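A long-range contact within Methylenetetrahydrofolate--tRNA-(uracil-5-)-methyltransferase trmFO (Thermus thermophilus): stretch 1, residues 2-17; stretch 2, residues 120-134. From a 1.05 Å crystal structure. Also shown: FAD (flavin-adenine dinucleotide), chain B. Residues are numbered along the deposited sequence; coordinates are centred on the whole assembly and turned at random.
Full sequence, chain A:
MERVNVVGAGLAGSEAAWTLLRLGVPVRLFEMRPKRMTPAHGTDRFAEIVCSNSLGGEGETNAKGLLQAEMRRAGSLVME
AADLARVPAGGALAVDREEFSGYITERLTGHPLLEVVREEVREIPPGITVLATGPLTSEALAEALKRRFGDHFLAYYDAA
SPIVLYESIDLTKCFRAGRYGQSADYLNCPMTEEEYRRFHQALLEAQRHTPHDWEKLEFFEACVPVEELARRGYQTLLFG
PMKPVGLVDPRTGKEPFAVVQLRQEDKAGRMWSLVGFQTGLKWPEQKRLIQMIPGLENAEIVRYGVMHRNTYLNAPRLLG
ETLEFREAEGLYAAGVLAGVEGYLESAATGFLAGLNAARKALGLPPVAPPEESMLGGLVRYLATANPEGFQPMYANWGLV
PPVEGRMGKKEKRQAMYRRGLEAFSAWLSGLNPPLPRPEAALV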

ATOM      1  N   GLU A   2       2.109 -23.292 -23.639  1.00 16.01           N
ATOM      2  CA  GLU A   2       2.686 -22.845 -22.377  1.00 15.45           C
ATOM      3  C   GLU A   2       2.071 -21.507 -21.981  1.00 13.82           C
ATOM      4  O   GLU A   2       1.871 -20.636 -22.829  1.00 14.21           O
ATOM      5  CB  GLU A   2       4.198 -22.695 -22.519  1.00 16.50           C
ATOM      6  CG  GLU A   2       4.961 -22.833 -21.219  1.00 19.09           C
ATOM      7  CD  GLU A   2       4.905 -24.245 -20.655  1.00 20.08           C
ATOM      8  OE1 GLU A   2       4.460 -25.171 -21.366  1.00 21.98           O
ATOM      9  OE2 GLU A   2       5.319 -24.438 -19.498  1.00 19.79           O
ATOM     10  N   ARG A   3       1.769 -21.357 -20.696  1.00 12.08           N
ATOM     11  CA  ARG A   3       1.097 -20.165 -20.194  1.00 11.92           C
ATOM     12  C   ARG A   3       1.742 -19.707 -18.902  1.00 11.87           C
ATOM     13  O   ARG A   3       2.195 -20.537 -18.102  1.00 12.87           O
ATOM     14  CB  ARG A   3      -0.389 -20.439 -19.935  1.00 12.03           C
ATOM     15  CG  ARG A   3      -1.176 -20.899 -21.140  1.00 12.86           C
ATOM     16  CD  ARG A   3      -2.621 -21.220 -20.790  1.00 13.59           C
ATOM     17  NE  ARG A   3      -3.353 -21.689 -21.958  1.00 13.90           N
ATOM     18  CZ  ARG A   3      -3.930 -20.897 -22.854  1.00 14.27           C
ATOM     19  NH1 ARG A   3      -4.562 -21.438 -23.881  1.00 15.13           N
ATOM     20  NH2 ARG A   3      -3.889 -19.574 -22.729  1.00 14.47           N
ATOM     21  N   VAL A   4       1.787 -18.391 -18.705  1.00 11.36           N
ATOM     22  CA  VAL A   4       2.109 -17.835 -17.403  1.00 10.81           C
ATOM     23  C   VAL A   4       0.867 -17.900 -16.531  1.00 10.15           C
ATOM     24  O   VAL A   4      -0.220 -17.525 -16.967  1.00 10.82           O
ATOM     25  CB  VAL A   4       2.585 -16.377 -17.529  1.00 11.00           C
ATOM     26  CG1 VAL A   4       2.638 -15.708 -16.159  1.00 10.71           C
ATOM     27  CG2 VAL A   4       3.934 -16.345 -18.204  1.00 11.40           C
ATOM     28  N   ASN A   5       1.023 -18.412 -15.313  1.00 10.14           N
ATOM     29  CA  ASN A   5      -0.083 -18.461 -14.375  1.00 10.77           C
ATOM     30  C   ASN A   5      -0.289 -17.108 -13.721  1.00 10.47           C
ATOM     31  O   ASN A   5       0.673 -16.482 -13.285  1.00 10.85           O
ATOM     32  CB  ASN A   5       0.202 -19.482 -13.280  1.00 11.52           C
ATOM     33  CG  ASN A   5       0.419 -20.871 -13.826  1.00 12.12           C
ATOM     34  OD1 ASN A   5      -0.446 -21.413 -14.515  1.00 13.41           O
ATOM     35  ND2 ASN A   5       1.573 -21.460 -13.525  1.00 13.44           N
ATOM     36  N   VAL A   6      -1.544 -16.677 -13.646  1.00 10.10           N
ATOM     37  CA  VAL A   6      -1.910 -15.521 -12.837  1.00 10.31           C
ATOM     38  C   VAL A   6      -2.994 -15.998 -11.888  1.00 10.29           C
ATOM     39  O   VAL A   6      -4.054 -16.462 -12.318  1.00 11.02           O
ATOM     40  CB  VAL A   6      -2.393 -14.329 -13.687  1.00 10.84           C
ATOM     41  CG1 VAL A   6      -2.859 -13.180 -12.776  1.00 11.29           C
ATOM     42  CG2 VAL A   6      -1.285 -13.863 -14.625  1.00 11.64           C
ATOM     43  N   VAL A   7      -2.707 -15.925 -10.593  1.00 10.23           N
ATOM     44  CA  VAL A   7      -3.610 -16.464  -9.595  1.00 10.64           C
ATOM     45  C   VAL A   7      -4.372 -15.325  -8.931  1.00 10.14           C
ATOM     46  O   VAL A   7      -3.805 -14.532  -8.174  1.00 10.40           O
ATOM     47  CB  VAL A   7      -2.859 -17.307  -8.538  1.00 11.02           C
ATOM     48  CG1 VAL A   7      -3.848 -17.915  -7.559  1.00 12.27           C
ATOM     49  CG2 VAL A   7      -2.011 -18.393  -9.209  1.00 11.62           C
ATOM     50  N   GLY A   8      -5.662 -15.258  -9.237  1.00 11.03           N
ATOM     51  CA  GLY A   8      -6.533 -14.203  -8.748  1.00 11.67           C
ATOM     52  C   GLY A   8      -6.839 -13.214  -9.859  1.00 11.28           C
ATOM     53  O   GLY A   8      -5.917 -12.645 -10.442  1.00 12.22           O
ATOM     54  N   ALA A   9      -8.124 -13.016 -10.149  1.00 11.17           N
ATOM     55  CA  ALA A   9      -8.561 -12.100 -11.196  1.00 11.20           C
ATOM     56  C   ALA A   9      -9.229 -10.862 -10.605  1.00 11.00           C
ATOM     57  O   ALA A   9     -10.319 -10.463 -11.027  1.00 12.31           O
ATOM     58  CB  ALA A   9      -9.491 -12.802 -12.163  1.00 12.46           C
ATOM     59  N   GLY A  10      -8.568 -10.261  -9.622  1.00 10.72           N
ATOM     60  CA  GLY A  10      -9.008  -8.998  -9.067  1.00 11.30           C
ATOM     61  C   GLY A  10      -8.358  -7.833  -9.790  1.00  9.97           C
ATOM     62  O   GLY A  10      -8.058  -7.904 -10.985  1.00 10.62           O
ATOM     63  N   LEU A  11      -8.120  -6.747  -9.069  1.00  9.96           N
ATOM     64  CA  LEU A  11      -7.509  -5.565  -9.676  1.00  9.98           C
ATOM     65  C   LEU A  11      -6.099  -5.873 -10.195  1.00  9.85           C
ATOM     66  O   LEU A  11      -5.762  -5.565 -11.342  1.00 10.75           O
ATOM     67  CB  LEU A  11      -7.466  -4.413  -8.666  1.00 10.53           C
ATOM     68  CG  LEU A  11      -8.732  -3.558  -8.534  1.00 11.02           C
ATOM     69  CD1 LEU A  11      -8.917  -2.652  -9.751  1.00 11.76           C
ATOM     70  CD2 LEU A  11      -9.992  -4.385  -8.282  1.00 11.81           C
ATOM     71  N   ALA A  12      -5.274  -6.478  -9.342  1.00  9.42           N
ATOM     72  CA  ALA A  12      -3.894  -6.769  -9.708  1.00  9.42           C
ATOM     73  C   ALA A  12      -3.780  -7.854 -10.769  1.00  9.17           C
ATOM     74  O   ALA A  12      -3.027  -7.712 -11.727  1.00  9.23           O
ATOM     75  CB  ALA A  12      -3.080  -7.147  -8.478  1.00  9.61           C
ATOM     76  N   GLY A  13      -4.513  -8.949 -10.591  1.00  9.19           N
ATOM     77  CA  GLY A  13      -4.384 -10.071 -11.495  1.00  9.62           C
ATOM     78  C   GLY A  13      -4.912  -9.735 -12.873  1.00  9.66           C
ATOM     79  O   GLY A  13      -4.364 -10.183 -13.887  1.00 10.12           O
ATOM     80  N   SER A  14      -5.982  -8.945 -12.929  1.00  9.97           N
ATOM     81  CA  SER A  14      -6.519  -8.552 -14.219  1.00 10.04           C
ATOM     82  C   SER A  14      -5.493  -7.725 -14.990  1.00  9.75           C
ATOM     83  O   SER A  14      -5.289  -7.935 -16.193  1.00 10.51           O
ATOM     84  CB  SER A  14      -7.823  -7.771 -14.054  1.00 11.05           C
ATOM     85  OG  SER A  14      -8.869  -8.595 -13.560  1.00 11.80           O
ATOM     86  N   GLU A  15      -4.849  -6.781 -14.311  1.00  9.72           N
ATOM     87  CA  GLU A  15      -3.845  -5.974 -14.979  1.00  9.70           C
ATOM     88  C   GLU A  15      -2.601  -6.784 -15.338  1.00  9.20           C
ATOM     89  O   GLU A  15      -2.026  -6.598 -16.411  1.00  9.87           O
ATOM     90  CB  GLU A  15      -3.460  -4.751 -14.148  1.00 10.45           C
ATOM     91  CG  GLU A  15      -2.731  -3.716 -14.974  1.00 11.08           C
ATOM     92  CD  GLU A  15      -3.654  -3.014 -15.954  1.00 11.11           C
ATOM     93  OE1 GLU A  15      -4.538  -2.261 -15.483  1.00 11.95           O
ATOM     94  OE2 GLU A  15      -3.501  -3.198 -17.189  1.00 11.79           O
ATOM     95  N   ALA A  16      -2.181  -7.683 -14.452  1.00  9.35           N
ATOM     96  CA  ALA A  16      -1.039  -8.536 -14.760  1.00  9.64           C
ATOM     97  C   ALA A  16      -1.314  -9.361 -16.017  1.00  9.88           C
ATOM     98  O   ALA A  16      -0.476  -9.435 -16.925  1.00 10.01           O
ATOM     99  CB  ALA A  16      -0.713  -9.447 -13.584  1.00  9.89           C
ATOM    100  N   ALA A  17      -2.492  -9.982 -16.066  1.00  9.84           N
ATOM    101  CA  ALA A  17      -2.883 -10.777 -17.225  1.00 10.69           C
ATOM    102  C   ALA A  17      -2.876  -9.931 -18.491  1.00 10.35           C
ATOM    103  O   ALA A  17      -2.358 -10.352 -19.520  1.00 11.02           O
ATOM    104  CB  ALA A  17      -4.251 -11.409 -17.004  1.00 11.31           C
ATOM    105  N   GLU A 120     -10.028 -22.764  -7.146  1.00 15.91           N
ATOM    106  CA  GLU A 120      -9.169 -22.263  -6.094  1.00 15.93           C
ATOM    107  C   GLU A 120      -7.792 -22.891  -6.225  1.00 15.45           C
ATOM    108  O   GLU A 120      -7.667 -24.112  -6.275  1.00 17.67           O
ATOM    109  CB  GLU A 120      -9.728 -22.605  -4.714  1.00 16.98           C
ATOM    110  CG  GLU A 120      -8.832 -22.084  -3.609  1.00 17.12           C
ATOM    111  CD  GLU A 120      -9.043 -22.752  -2.267  1.00 17.93           C
ATOM    112  OE1 GLU A 120      -9.802 -23.746  -2.179  1.00 21.30           O
ATOM    113  OE2 GLU A 120      -8.422 -22.274  -1.295  1.00 16.64           O
ATOM    114  N   VAL A 121      -6.763 -22.058  -6.276  1.00 13.71           N
ATOM    115  CA  VAL A 121      -5.389 -22.537  -6.283  1.00 13.66           C
ATOM    116  C   VAL A 121      -4.959 -22.743  -4.841  1.00 13.78           C
ATOM    117  O   VAL A 121      -5.025 -21.826  -4.026  1.00 14.79           O
ATOM    118  CB  VAL A 121      -4.473 -21.526  -7.003  1.00 13.52           C
ATOM    119  CG1 VAL A 121      -3.013 -21.911  -6.845  1.00 13.98           C
ATOM    120  CG2 VAL A 121      -4.866 -21.430  -8.468  1.00 14.72           C
ATOM    121  N   ARG A 122      -4.546 -23.963  -4.515  1.00 13.78           N
ATOM    122  CA  ARG A 122      -4.265 -24.310  -3.130  1.00 14.48           C
ATOM    123  C   ARG A 122      -2.781 -24.517  -2.844  1.00 14.76           C
ATOM    124  O   ARG A 122      -2.383 -24.657  -1.692  1.00 17.58           O
ATOM    125  CB  ARG A 122      -5.049 -25.565  -2.731  1.00 16.17           C
ATOM    126  CG  ARG A 122      -6.560 -25.403  -2.840  1.00 18.17           C
ATOM    127  CD  ARG A 122      -7.299 -26.716  -2.564  1.00 19.34           C
ATOM    128  NE  ARG A 122      -7.125 -27.164  -1.187  1.00 20.36           N
ATOM    129  CZ  ARG A 122      -7.821 -26.694  -0.156  1.00 20.81           C
ATOM    130  NH1 ARG A 122      -8.737 -25.755  -0.344  1.00 21.86           N
ATOM    131  NH2 ARG A 122      -7.593 -27.156   1.065  1.00 21.80           N
ATOM    132  N   GLU A 123      -1.973 -24.567  -3.894  1.00 13.55           N
ATOM    133  CA  GLU A 123      -0.530 -24.711  -3.757  1.00 13.27           C
ATOM    134  C   GLU A 123       0.102 -23.757  -4.745  1.00 13.42           C
ATOM    135  O   GLU A 123      -0.509 -23.416  -5.751  1.00 13.99           O
ATOM    136  CB  GLU A 123      -0.091 -26.145  -4.071  1.00 15.74           C
ATOM    137  CG  GLU A 123      -0.749 -27.211  -3.206  1.00 19.09           C
ATOM    138  CD  GLU A 123      -0.200 -27.260  -1.789  1.00 21.97           C
ATOM    139  OE1 GLU A 123       0.834 -26.624  -1.510  1.00 22.56           O
ATOM    140  OE2 GLU A 123      -0.801 -27.952  -0.943  1.00 25.11           O
ATOM    141  N   ILE A 124       1.321 -23.327  -4.463  1.00 13.26           N
ATOM    142  CA  ILE A 124       2.013 -22.430  -5.372  1.00 13.58           C
ATOM    143  C   ILE A 124       2.271 -23.148  -6.692  1.00 13.90           C
ATOM    144  O   ILE A 124       2.943 -24.176  -6.714  1.00 14.06           O
ATOM    145  CB  ILE A 124       3.336 -21.950  -4.769  1.00 14.41           C
ATOM    146  CG1 ILE A 124       3.076 -21.203  -3.458  1.00 15.54           C
ATOM    147  CG2 ILE A 124       4.076 -21.058  -5.748  1.00 16.31           C
ATOM    148  CD1 ILE A 124       4.331 -21.001  -2.628  1.00 16.78           C
ATOM    149  N   PRO A 125       1.706 -22.628  -7.793  1.00 14.20           N
ATOM    150  CA  PRO A 125       1.916 -23.268  -9.093  1.00 15.32           C
ATOM    151  C   PRO A 125       3.388 -23.273  -9.496  1.00 15.86           C
ATOM    152  O   PRO A 125       4.134 -22.361  -9.145  1.00 16.69           O
ATOM    153  CB  PRO A 125       1.131 -22.361 -10.050  1.00 17.06           C
ATOM    154  CG  PRO A 125       0.106 -21.717  -9.204  1.00 17.19           C
ATOM    155  CD  PRO A 125       0.782 -21.484  -7.893  1.00 15.37           C
ATOM    156  N   PRO A 126       3.806 -24.294 -10.253  1.00 17.31           N
ATOM    157  CA  PRO A 126       5.158 -24.280 -10.812  1.00 16.36           C
ATOM    158  C   PRO A 126       5.225 -23.389 -12.050  1.00 15.00           C
ATOM    159  O   PRO A 126       4.198 -22.988 -12.601  1.00 17.11           O
ATOM    160  CB  PRO A 126       5.375 -25.744 -11.182  1.00 19.17           C
ATOM    161  CG  PRO A 126       4.024 -26.175 -11.643  1.00 21.50           C
ATOM    162  CD  PRO A 126       3.036 -25.457 -10.728  1.00 20.66           C
ATOM    163  N   GLY A 127       6.438 -23.083 -12.474  1.00 14.95           N
ATOM    164  CA  GLY A 127       6.629 -22.271 -13.656  1.00 14.63           C
ATOM    165  C   GLY A 127       6.396 -20.801 -13.375  1.00 12.61           C
ATOM    166  O   GLY A 127       6.102 -20.391 -12.252  1.00 14.32           O
ATOM    167  N   ILE A 128       6.526 -19.987 -14.409  1.00 11.03           N
ATOM    168  CA  ILE A 128       6.361 -18.548 -14.246  1.00 10.40           C
ATOM    169  C   ILE A 128       4.939 -18.247 -13.789  1.00  9.73           C
ATOM    170  O   ILE A 128       3.971 -18.655 -14.440  1.00 10.38           O
ATOM    171  CB  ILE A 128       6.706 -17.805 -15.543  1.00 11.28           C
ATOM    172  CG1 ILE A 128       8.160 -18.085 -15.939  1.00 13.04           C
ATOM    173  CG2 ILE A 128       6.479 -16.319 -15.367  1.00 11.78           C
ATOM    174  CD1 ILE A 128       8.525 -17.594 -17.331  1.00 13.86           C
ATOM    175  N   THR A 129       4.824 -17.523 -12.674  1.00 10.38           N
ATOM    176  CA  THR A 129       3.556 -17.382 -11.972  1.00 10.20           C
ATOM    177  C   THR A 129       3.498 -16.045 -11.245  1.00  9.38           C
ATOM    178  O   THR A 129       4.451 -15.664 -10.558  1.00 10.31           O
ATOM    179  CB  THR A 129       3.405 -18.518 -10.923  1.00 11.08           C
ATOM    180  OG1 THR A 129       3.299 -19.776 -11.595  1.00 11.39           O
ATOM    181  CG2 THR A 129       2.180 -18.327 -10.062  1.00 12.14           C
ATOM    182  N   VAL A 130       2.369 -15.352 -11.383  1.00  9.60           N
ATOM    183  CA  VAL A 130       2.070 -14.154 -10.603  1.00  9.44           C
ATOM    184  C   VAL A 130       0.967 -14.476  -9.601  1.00  9.42           C
ATOM    185  O   VAL A 130      -0.101 -14.957  -9.986  1.00 10.66           O
ATOM    186  CB  VAL A 130       1.589 -13.003 -11.517  1.00 10.28           C
ATOM    187  CG1 VAL A 130       1.246 -11.766 -10.686  1.00 10.92           C
ATOM    188  CG2 VAL A 130       2.639 -12.673 -12.567  1.00 11.23           C
ATOM    189  N   LEU A 131       1.230 -14.218  -8.320  1.00  9.42           N
ATOM    190  CA  LEU A 131       0.233 -14.390  -7.264  1.00  9.40           C
ATOM    191  C   LEU A 131      -0.419 -13.049  -6.947  1.00  9.72           C
ATOM    192  O   LEU A 131       0.263 -12.084  -6.621  1.00 10.15           O
ATOM    193  CB  LEU A 131       0.881 -14.951  -6.004  1.00  9.99           C
ATOM    194  CG  LEU A 131       1.619 -16.278  -6.175  1.00 10.52           C
ATOM    195  CD1 LEU A 131       2.249 -16.672  -4.864  1.00 12.42           C
ATOM    196  CD2 LEU A 131       0.698 -17.381  -6.699  1.00 11.69           C
ATOM    197  N   ALA A 132      -1.744 -13.003  -7.038  1.00  9.48           N
ATOM    198  CA  ALA A 132      -2.489 -11.748  -6.909  1.00  9.89           C
ATOM    199  C   ALA A 132      -3.833 -12.002  -6.223  1.00  9.64           C
ATOM    200  O   ALA A 132      -4.891 -11.617  -6.719  1.00 10.20           O
ATOM    201  CB  ALA A 132      -2.684 -11.108  -8.287  1.00 10.70           C
ATOM    202  N   THR A 133      -3.782 -12.650  -5.065  1.00  9.82           N
ATOM    203  CA  THR A 133      -4.982 -13.188  -4.444  1.00 10.26           C
ATOM    204  C   THR A 133      -5.644 -12.270  -3.416  1.00 10.61           C
ATOM    205  O   THR A 133      -6.701 -12.602  -2.889  1.00 11.11           O
ATOM    206  CB  THR A 133      -4.691 -14.582  -3.863  1.00 10.63           C
ATOM    207  OG1 THR A 133      -3.437 -14.555  -3.173  1.00 10.95           O
ATOM    208  CG2 THR A 133      -4.600 -15.599  -4.990  1.00 11.85           C
ATOM    209  N   GLY A 134      -5.042 -11.113  -3.159  1.00 10.56           N
ATOM    210  CA  GLY A 134      -5.724 -10.042  -2.460  1.00 11.07           C
ATOM    211  C   GLY A 134      -5.807 -10.146  -0.955  1.00 11.15           C
ATOM    212  O   GLY A 134      -5.252 -11.053  -0.333  1.00 11.59           O
TER
HETATM  213  PA  FAD B 444      -8.695  -8.566  -5.106  1.00 10.67           P
HETATM  214  O1A FAD B 444      -9.434  -8.943  -3.855  1.00 11.62           O
HETATM  215  O2A FAD B 444      -9.264  -7.483  -5.968  1.00 11.15           O
HETATM  216  O5B FAD B 444      -8.468  -9.842  -6.039  1.00 10.59           O
HETATM  217  C5B FAD B 444      -8.022 -11.076  -5.512  1.00 11.11           C
HETATM  218  C4B FAD B 444      -8.710 -12.176  -6.296  1.00 11.06           C
HETATM  219  O4B FAD B 444      -8.135 -13.425  -5.951  1.00 11.27           O
HETATM  220  C3B FAD B 444     -10.195 -12.274  -5.956  1.00 11.74           C
HETATM  221  O3B FAD B 444     -10.982 -12.254  -7.132  1.00 12.32           O
HETATM  222  C2B FAD B 444     -10.322 -13.603  -5.212  1.00 12.17           C
HETATM  223  O2B FAD B 444     -11.552 -14.272  -5.401  1.00 13.18           O
HETATM  224  C1B FAD B 444      -9.172 -14.397  -5.801  1.00 11.61           C
HETATM  225  N9A FAD B 444      -8.588 -15.472  -4.984  1.00 12.28           N
HETATM  226  C8A FAD B 444      -8.202 -15.416  -3.673  1.00 12.36           C
HETATM  227  N7A FAD B 444      -7.617 -16.586  -3.345  1.00 12.35           N
HETATM  228  C5A FAD B 444      -7.620 -17.382  -4.448  1.00 12.13           C
HETATM  229  C6A FAD B 444      -7.161 -18.668  -4.698  1.00 12.86           C
HETATM  230  N6A FAD B 444      -6.408 -19.343  -3.819  1.00 13.38           N
HETATM  231  N1A FAD B 444      -7.318 -19.184  -5.955  1.00 13.18           N
HETATM  232  C2A FAD B 444      -7.936 -18.471  -6.954  1.00 13.01           C
HETATM  233  N3A FAD B 444      -8.394 -17.194  -6.721  1.00 12.54           N
HETATM  234  C4A FAD B 444      -8.232 -16.687  -5.481  1.00 11.85           C
HETATM  235  N1  FAD B 444      -9.369  -0.285  -1.812  1.00 15.04           N
HETATM  236  C2  FAD B 444      -9.585   1.014  -2.195  1.00 16.21           C
HETATM  237  O2  FAD B 444      -8.768   1.602  -2.900  1.00 16.23           O
HETATM  238  N3  FAD B 444     -10.735   1.662  -1.784  1.00 18.11           N
HETATM  239  C4  FAD B 444     -11.691   1.041  -0.997  1.00 18.79           C
HETATM  240  O4  FAD B 444     -12.712   1.647  -0.651  1.00 21.94           O
HETATM  241  C4X FAD B 444     -11.460  -0.280  -0.616  1.00 17.33           C
HETATM  242  N5  FAD B 444     -12.367  -0.951   0.172  1.00 19.08           N
HETATM  243  C5X FAD B 444     -12.127  -2.262   0.532  1.00 17.96           C
HETATM  244  C6  FAD B 444     -13.058  -2.931   1.320  1.00 18.31           C
HETATM  245  C7  FAD B 444     -12.836  -4.246   1.705  1.00 18.98           C
HETATM  246  C7M FAD B 444     -13.846  -4.964   2.558  1.00 20.72           C
HETATM  247  C8  FAD B 444     -11.679  -4.895   1.290  1.00 19.27           C
HETATM  248  C8M FAD B 444     -11.429  -6.318   1.696  1.00 21.41           C
HETATM  249  C9  FAD B 444     -10.746  -4.228   0.498  1.00 17.50           C
HETATM  250  C9A FAD B 444     -10.962  -2.907   0.114  1.00 16.22           C
HETATM  251  N10 FAD B 444     -10.025  -2.234  -0.659  1.00 14.49           N
HETATM  252  C10 FAD B 444     -10.296  -0.929  -1.027  1.00 15.38           C
HETATM  253  C1' FAD B 444      -8.569  -2.629  -0.564  1.00 13.26           C
HETATM  254  C2' FAD B 444      -7.946  -3.072  -1.900  1.00 12.03           C
HETATM  255  O2' FAD B 444      -7.493  -1.974  -2.675  1.00 11.65           O
HETATM  256  C3' FAD B 444      -8.886  -3.966  -2.709  1.00 11.23           C
HETATM  257  O3' FAD B 444      -9.080  -5.143  -1.950  1.00 12.20           O
HETATM  258  C4' FAD B 444      -8.337  -4.333  -4.086  1.00 11.28           C
HETATM  259  O4' FAD B 444      -9.376  -4.961  -4.810  1.00 11.90           O
HETATM  260  C5' FAD B 444      -7.102  -5.222  -3.997  1.00 10.60           C
HETATM  261  O5' FAD B 444      -6.805  -5.749  -5.272  1.00 10.09           O
HETATM  262  P   FAD B 444      -6.155  -7.207  -5.384  1.00  9.68           P
HETATM  263  O1P FAD B 444      -4.900  -7.293  -4.576  1.00  9.56           O
HETATM  264  O2P FAD B 444      -6.063  -7.524  -6.840  1.00 10.20           O
HETATM  265  O3P FAD B 444      -7.210  -8.169  -4.647  1.00  9.96           O
HETATM  266  O   HOH W   1       4.071 -20.903 -16.222  1.00 12.85           O
HETATM  267  O   HOH W   2       2.069 -24.465 -13.748  1.00 30.27           O
HETATM  268  O   HOH W   3      -6.030  -9.758  -8.362  1.00 10.30           O

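Strands 4-7 and 129-131 lie side by side and parallel, their axes 8° apart, and the backbone of Asn5 and Val7 supplies the ladder between them. Asn5 N donates to Ile128 O (3.1 Å) and Asn5 O accepts from Val130 N (2.8 Å); two residues on, Val7 N donates to Val130 O (2.8 Å) and Val7 O accepts from Ala132 N (2.8 Å). Ile128 O also accepts from water 1 (2.9 Å), which donates its other proton to Arg3 O (2.7 Å) and so extends the pairing past the strand end.

The Asn5 amide is fully used. ND2 donates to Thr129 OG1 (3.1 Å), whose own proton goes to Gly127 O (2.9 Å), and to water 2 (3.1 Å from ND2), which passes a proton to Pro126 O (2.8 Å); OD1 is bonded elsewhere in the structure.

On the same sheet face, Val7 fills an apolar pocket, with CG1 3.7 Å from Val121 CB and CG2 3.8 Å from Leu131 CD2. Behind the other face the helix packs through small residues, Ala12 CB lying 4.0 Å from Ala132 CB. Water 3 accepts from Gly13 N (2.8 Å) and lies 2.7 Å from both Ala132 O and FAD O2P, linking both stretches to the cofactor.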